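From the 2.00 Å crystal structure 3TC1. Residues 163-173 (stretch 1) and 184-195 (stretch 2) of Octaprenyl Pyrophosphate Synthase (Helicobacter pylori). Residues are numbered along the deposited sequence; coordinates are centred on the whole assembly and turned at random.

Stretch 1, residues 163-173: TAHFIEASLKS
Stretch 2, residues 184-195: IYADFGLNFGMA

Both stretches are helical throughout, each a segment of a longer helix, with phi/psi near -65/-42; Thr163 departs to -130/-54. Backbone i to i-4 hydrogen bonds run through each, for example Glu168 N to Ala164 O (3.0 Å) and Gly193 N to Gly189 O (2.9 Å). The helices run nearly antiparallel, at 152° between their N-to-C directions, and their axes approach to 7.1 Å. Register is set by three CA pairs: Ala164 CA to Gly193 CA at 4.1 Å, Glu168 CA to Gly189 CA at 4.0 Å and Lys172 CA to Ala186 CA at 4.6 Å.

Such close packing depends on the two glycines. An ideal CB on Gly189 would lie 2.9 Å from Glu168 CA, and one on Gly193 would lie 2.8 Å from Ala164 CA, both clashes. The bare backbone instead receives side chains: Leu171 CD1 sits 3.4 Å from Gly189 CA, and Ile167 CD1 3.7 Å from Gly193 CA. No hydrogen bond crosses between the stretches; packing joins them, burying 604 Å² summed over both sides.

Ala164 points toward the second helix, its small CB fitting 3.5 Å from Met194 SD and 3.8 Å from Leu190 CD1. Met194 has its CA-to-CB bond directed away, but its m, m, m rotamer still permits the sulfur contact. Ile167 (m, t) also points toward the partner, with CG2 3.6 Å from Gly189 O and 4.4 Å from Phe192 CD2. Leu171 (chi1 -87°, chi2 162°) places CB 3.5 Å from Tyr185 O and CD1 3.6 Å from Phe188 CD2, the methyl meeting the ring edge near its plane. Phe188 and Phe192, both buried, leave sideways with chi1 t and chi2 near 90°; the end of Phe188 comes nearer the first helix, which suits its ring to receive that methyl. Tyr185 (chi1 -68°, chi2 -76°) starts toward the first helix, then leads its end away.

Polar residues also pack against the second helix. Glu168 (t, t, chi3 46°) leaves sideways and brings CG to 3.3 Å from Ala186 O, while OE1 accepts a hydrogen bond from His165 ND1 at 2.8 Å within its own helix. His165 (chi1 -74°, chi2 -62°) begins away, but its ring returns to lie under Leu190 CD1, which is 4.1 Å from the ring centroid and 28° off the normal, a CH-pi contact. Leu190 (t, p) thus spans Ala164 and His165. At the exposed margin, Lys172 CB meets Ala186 CB at 3.9 Å, and the lysine's extended all-t chain leads its end away.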

# COMPACT_ATOMS: atom_id res chain seq x y z
N THR B 163 -10.69 9.66 7.88
CA THR B 163 -10.74 9.34 9.30
C THR B 163 -11.98 8.64 9.84
O THR B 163 -11.88 7.59 10.48
CB THR B 163 -10.54 10.61 10.17
OG1 THR B 163 -9.28 11.21 9.86
CG2 THR B 163 -10.58 10.26 11.65
N ALA B 164 -13.15 9.22 9.61
CA ALA B 164 -14.39 8.68 10.16
C ALA B 164 -14.78 7.25 9.77
O ALA B 164 -15.03 6.43 10.65
CB ALA B 164 -15.54 9.63 9.85
N HIS B 165 -14.84 6.97 8.48
CA HIS B 165 -15.23 5.64 8.01
C HIS B 165 -14.36 4.48 8.47
O HIS B 165 -14.85 3.37 8.64
CB HIS B 165 -15.33 5.64 6.48
CG HIS B 165 -16.54 6.35 5.96
ND1 HIS B 165 -17.83 5.94 6.25
CD2 HIS B 165 -16.67 7.46 5.20
CE1 HIS B 165 -18.69 6.77 5.69
NE2 HIS B 165 -18.01 7.70 5.04
N PHE B 166 -13.07 4.72 8.67
CA PHE B 166 -12.18 3.67 9.12
C PHE B 166 -12.53 3.28 10.57
O PHE B 166 -12.60 2.10 10.91
CB PHE B 166 -10.73 4.13 9.01
CG PHE B 166 -9.72 3.12 9.48
CD1 PHE B 166 -9.93 1.75 9.29
CD2 PHE B 166 -8.54 3.53 10.08
CE1 PHE B 166 -8.97 0.82 9.69
CE2 PHE B 166 -7.57 2.61 10.49
CZ PHE B 166 -7.79 1.25 10.29
N ILE B 167 -12.77 4.28 11.42
CA ILE B 167 -13.14 3.99 12.80
C ILE B 167 -14.50 3.29 12.79
O ILE B 167 -14.73 2.32 13.51
CB ILE B 167 -13.20 5.28 13.66
CG1 ILE B 167 -11.80 5.90 13.74
CG2 ILE B 167 -13.71 4.97 15.07
CD1 ILE B 167 -11.75 7.25 14.44
N GLU B 168 -15.40 3.79 11.95
CA GLU B 168 -16.72 3.19 11.80
C GLU B 168 -16.56 1.72 11.42
O GLU B 168 -17.19 0.84 12.03
CB GLU B 168 -17.51 3.90 10.71
CG GLU B 168 -18.79 3.17 10.31
CD GLU B 168 -19.48 3.80 9.11
OE1 GLU B 168 -18.78 4.11 8.12
OE2 GLU B 168 -20.71 3.97 9.15
N ALA B 169 -15.73 1.46 10.42
CA ALA B 169 -15.49 0.10 9.93
C ALA B 169 -14.82 -0.78 10.97
O ALA B 169 -15.07 -1.99 11.03
CB ALA B 169 -14.66 0.14 8.65
N SER B 170 -13.94 -0.20 11.77
CA SER B 170 -13.24 -0.97 12.79
C SER B 170 -14.20 -1.43 13.89
O SER B 170 -14.12 -2.57 14.35
CB SER B 170 -12.11 -0.14 13.41
OG SER B 170 -11.14 0.18 12.44
N LEU B 171 -15.10 -0.54 14.30
CA LEU B 171 -16.06 -0.89 15.34
C LEU B 171 -17.13 -1.85 14.83
O LEU B 171 -17.57 -2.74 15.56
CB LEU B 171 -16.71 0.38 15.89
CG LEU B 171 -15.92 1.03 17.04
CD1 LEU B 171 -16.34 2.47 17.23
CD2 LEU B 171 -16.14 0.22 18.31
N LYS B 172 -17.54 -1.65 13.58
CA LYS B 172 -18.55 -2.51 12.97
C LYS B 172 -17.98 -3.92 12.86
O LYS B 172 -18.68 -4.90 13.11
CB LYS B 172 -18.90 -1.97 11.58
CG LYS B 172 -20.01 -2.73 10.86
CD LYS B 172 -20.22 -2.17 9.45
CE LYS B 172 -21.28 -2.96 8.69
NZ LYS B 172 -21.49 -2.41 7.32
N SER B 173 -16.70 -4.01 12.52
CA SER B 173 -16.04 -5.30 12.39
C SER B 173 -15.93 -6.04 13.72
O SER B 173 -16.09 -7.26 13.77
CB SER B 173 -14.65 -5.13 11.78
OG SER B 173 -14.74 -4.66 10.45
N ILE B 184 -25.47 -0.34 15.47
CA ILE B 184 -25.30 0.54 16.61
C ILE B 184 -23.86 1.01 16.76
O ILE B 184 -23.60 2.20 16.91
CB ILE B 184 -25.72 -0.15 17.94
CG1 ILE B 184 -27.24 -0.37 17.94
CG2 ILE B 184 -25.27 0.68 19.12
CD1 ILE B 184 -27.74 -1.10 19.17
N TYR B 185 -22.93 0.07 16.67
CA TYR B 185 -21.53 0.40 16.82
C TYR B 185 -20.89 1.07 15.61
O TYR B 185 -19.93 1.83 15.75
CB TYR B 185 -20.76 -0.84 17.25
CG TYR B 185 -21.16 -1.26 18.65
CD1 TYR B 185 -20.68 -0.56 19.76
CD2 TYR B 185 -22.07 -2.29 18.87
CE1 TYR B 185 -21.10 -0.87 21.05
CE2 TYR B 185 -22.50 -2.61 20.16
CZ TYR B 185 -22.01 -1.90 21.24
OH TYR B 185 -22.43 -2.21 22.51
N ALA B 186 -21.42 0.81 14.42
CA ALA B 186 -20.90 1.45 13.22
C ALA B 186 -21.31 2.92 13.33
O ALA B 186 -20.54 3.82 13.01
CB ALA B 186 -21.53 0.83 11.98
N ASP B 187 -22.53 3.14 13.82
CA ASP B 187 -23.07 4.48 14.00
C ASP B 187 -22.24 5.23 15.04
O ASP B 187 -21.92 6.41 14.86
CB ASP B 187 -24.53 4.39 14.43
CG ASP B 187 -25.26 5.71 14.30
OD1 ASP B 187 -25.26 6.29 13.19
OD2 ASP B 187 -25.84 6.18 15.30
N PHE B 188 -21.91 4.56 16.14
CA PHE B 188 -21.09 5.18 17.19
C PHE B 188 -19.71 5.50 16.62
O PHE B 188 -19.16 6.57 16.87
CB PHE B 188 -20.93 4.23 18.38
CG PHE B 188 -19.94 4.73 19.41
CD1 PHE B 188 -20.35 5.57 20.44
CD2 PHE B 188 -18.59 4.39 19.32
CE1 PHE B 188 -19.43 6.07 21.37
CE2 PHE B 188 -17.66 4.88 20.25
CZ PHE B 188 -18.09 5.72 21.27
N GLY B 189 -19.16 4.56 15.86
CA GLY B 189 -17.85 4.76 15.28
C GLY B 189 -17.76 5.92 14.30
O GLY B 189 -16.81 6.70 14.35
N LEU B 190 -18.75 6.05 13.43
CA LEU B 190 -18.76 7.12 12.43
C LEU B 190 -18.82 8.51 13.08
O LEU B 190 -18.05 9.41 12.72
CB LEU B 190 -19.94 6.96 11.48
CG LEU B 190 -20.03 7.99 10.35
CD1 LEU B 190 -18.87 7.78 9.38
CD2 LEU B 190 -21.37 7.86 9.62
N ASN B 191 -19.74 8.68 14.01
CA ASN B 191 -19.88 9.97 14.68
C ASN B 191 -18.68 10.28 15.58
O ASN B 191 -18.24 11.42 15.64
CB ASN B 191 -21.20 10.02 15.45
CG ASN B 191 -22.40 10.08 14.53
OD1 ASN B 191 -23.05 9.07 14.26
ND2 ASN B 191 -22.69 11.27 14.02
N PHE B 192 -18.16 9.28 16.27
CA PHE B 192 -16.99 9.49 17.13
C PHE B 192 -15.83 9.93 16.25
O PHE B 192 -15.05 10.80 16.63
CB PHE B 192 -16.60 8.19 17.86
CG PHE B 192 -15.33 8.32 18.66
CD1 PHE B 192 -15.36 8.71 20.00
CD2 PHE B 192 -14.09 8.10 18.07
CE1 PHE B 192 -14.18 8.89 20.73
CE2 PHE B 192 -12.90 8.27 18.79
CZ PHE B 192 -12.95 8.67 20.12
N GLY B 193 -15.71 9.30 15.08
CA GLY B 193 -14.64 9.62 14.15
C GLY B 193 -14.74 11.04 13.62
O GLY B 193 -13.72 11.71 13.44
N MET B 194 -15.96 11.49 13.36
CA MET B 194 -16.17 12.85 12.86
C MET B 194 -15.75 13.84 13.95
O MET B 194 -15.01 14.79 13.69
CB MET B 194 -17.65 13.07 12.50
CG MET B 194 -18.12 12.28 11.27
SD MET B 194 -17.21 12.67 9.75
CE MET B 194 -18.05 14.16 9.21
N ALA B 195 -16.23 13.62 15.18
CA ALA B 195 -15.89 14.51 16.29
C ALA B 195 -14.38 14.49 16.53
O ALA B 195 -13.76 15.53 16.74
CB ALA B 195 -16.62 14.08 17.54